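Local coordinates for molybdopterin biosynthesis Mog protein (Mycobacterium tuberculosis, PDB 2G4R) that probably binds molybdopterin in the biosynthesis of the molybdenum cofactor, at residues G140-A143 / D144-H148. Residues are numbered along the deposited sequence; the frame is centred on the assembly and turned at random.
Sequences GVLA and DVLDH
Leu-142 O receives two backbone N-H groups where helix 132-143 gives way to helix 146-153: Val-145 N at 3.0 Å, nearly straight (157° at the hydrogen), and Leu-146 N in a weak, bent bond. Leu-146 CB lies 3.5 Å from the same oxygen, Leu-142 O. One residue earlier, Val-141 O accepts Asp-144 N at 3.2 Å. The bonds from Asp-144 and Val-145 thus span three residues, as in a 3-10 turn, so the chain tightens as it leaves the first helix. Val-145, with phi at -131°, departs from helical geometry and holds the N-cap position of the second helix.

Two waters bridge the junction. One donates to Val-141 O and, at 3.1 Å, to Asp-144 OD2; the carboxylate of Asp-144 is turned back along the first helix because CG lies beside its own backbone N, anti to the carbonyl carbon (chi1 -74°). Val-141 O therefore holds both an amide and a water. The second water donates to Ala-143 O at 2.6 Å, accepts from Asp-147 N, and gives a weak bond to Asp-147 OD2, linking the last turn of one helix to the first turn of the next. Asp-147 OD1 is bonded to Thr-3 OG1, which ties the carboxylate to the N-terminal segment.

The apolar contacts are loose. Leu-142 CD1 reaches Leu-146 CD1 at 4.3 Å, methyl to methyl, and lies 4.4 Å from Val-145 CG2.

Both leucines point into the fold: Leu-142 meets Trp-31 of helix 24-34 and Ile-67 of strand 65-69, while Leu-146 touches Trp-31, Phe-37 and Val-65. Val-141 packs on helix 93-102 through Leu-95, Ala-98 and Ile-99, so the helix-to-helix junction is seated on the central sheet and on two helices.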
loop_
_atom_site.group_PDB
_atom_site.type_symbol
_atom_site.label_atom_id
_atom_site.label_comp_id
_atom_site.label_asym_id
_atom_site.label_seq_id
_atom_site.Cartn_x
_atom_site.Cartn_y
_atom_site.Cartn_z
ATOM N N GLY A 140 14.782 -5.036 22.112
ATOM C CA GLY A 140 15.652 -5.103 23.289
ATOM C C GLY A 140 16.205 -6.508 23.509
ATOM O O GLY A 140 17.384 -6.703 23.889
ATOM N N VAL A 141 15.377 -7.503 23.262
ATOM C CA VAL A 141 15.805 -8.884 23.333
ATOM C C VAL A 141 16.823 -9.136 22.252
ATOM O O VAL A 141 17.889 -9.669 22.525
ATOM C CB VAL A 141 14.629 -9.848 23.173
ATOM C CG1 VAL A 141 15.123 -11.257 22.924
ATOM C CG2 VAL A 141 13.795 -9.791 24.355
ATOM N N LEU A 142 16.503 -8.722 21.015
ATOM C CA LEU A 142 17.382 -8.931 19.878
ATOM C C LEU A 142 18.737 -8.265 20.078
ATOM O O LEU A 142 19.739 -8.796 19.648
ATOM C CB LEU A 142 16.770 -8.409 18.570
ATOM C CG LEU A 142 17.585 -8.538 17.270
ATOM C CD1 LEU A 142 17.830 -10.002 16.907
ATOM C CD2 LEU A 142 16.865 -7.865 16.099
ATOM N N ALA A 143 18.763 -7.110 20.739
ATOM C CA ALA A 143 20.007 -6.374 20.937
ATOM C C ALA A 143 21.042 -7.181 21.737
ATOM O O ALA A 143 22.218 -7.053 21.513
ATOM C CB ALA A 143 19.750 -4.993 21.608
ATOM N N ASP A 144 20.574 -8.001 22.658
ATOM C CA ASP A 144 21.429 -8.863 23.473
ATOM C C ASP A 144 22.149 -9.968 22.676
ATOM O O ASP A 144 23.135 -10.558 23.168
ATOM C CB ASP A 144 20.547 -9.587 24.515
ATOM C CG ASP A 144 20.068 -8.694 25.671
ATOM O OD1 ASP A 144 20.665 -7.619 25.936
ATOM O OD2 ASP A 144 19.080 -9.137 26.341
ATOM N N VAL A 145 21.639 -10.303 21.495
ATOM C CA VAL A 145 22.167 -11.412 20.742
ATOM C C VAL A 145 22.498 -11.166 19.271
ATOM O O VAL A 145 23.079 -12.069 18.652
ATOM C CB VAL A 145 21.204 -12.623 20.784
ATOM C CG1 VAL A 145 20.927 -13.051 22.221
ATOM C CG2 VAL A 145 19.929 -12.337 19.972
ATOM N N LEU A 146 22.154 -9.991 18.714
ATOM C CA LEU A 146 22.332 -9.730 17.271
ATOM C C LEU A 146 23.770 -9.974 16.782
ATOM O O LEU A 146 23.986 -10.672 15.789
ATOM C CB LEU A 146 21.893 -8.308 16.895
ATOM C CG LEU A 146 21.904 -7.944 15.376
ATOM C CD1 LEU A 146 21.213 -8.983 14.492
ATOM C CD2 LEU A 146 21.251 -6.580 15.098
ATOM N N ASP A 147 24.759 -9.409 17.485
ATOM C CA ASP A 147 26.133 -9.454 16.995
ATOM C C ASP A 147 26.648 -10.884 16.966
ATOM O O ASP A 147 27.228 -11.339 15.973
ATOM C CB ASP A 147 27.060 -8.614 17.876
ATOM C CG ASP A 147 26.873 -7.122 17.675
ATOM O OD1 ASP A 147 26.858 -6.668 16.498
ATOM O OD2 ASP A 147 26.744 -6.408 18.698
ATOM N N HIS A 148 26.404 -11.596 18.057
ATOM C CA HIS A 148 26.723 -12.994 18.127
ATOM C C HIS A 148 26.000 -13.787 17.027
ATOM O O HIS A 148 26.648 -14.572 16.327
ATOM C CB HIS A 148 26.364 -13.527 19.515
ATOM C CG HIS A 148 26.725 -14.955 19.717
ATOM N ND1 HIS A 148 28.022 -15.375 19.903
ATOM C CD2 HIS A 148 25.958 -16.066 19.742
ATOM C CE1 HIS A 148 28.037 -16.691 20.042
ATOM N NE2 HIS A 148 26.797 -17.135 19.950
HETATM O O HOH W 1 18.217 -11.556 24.665
HETATM O O HOH W 2 24.256 -7.437 19.874
#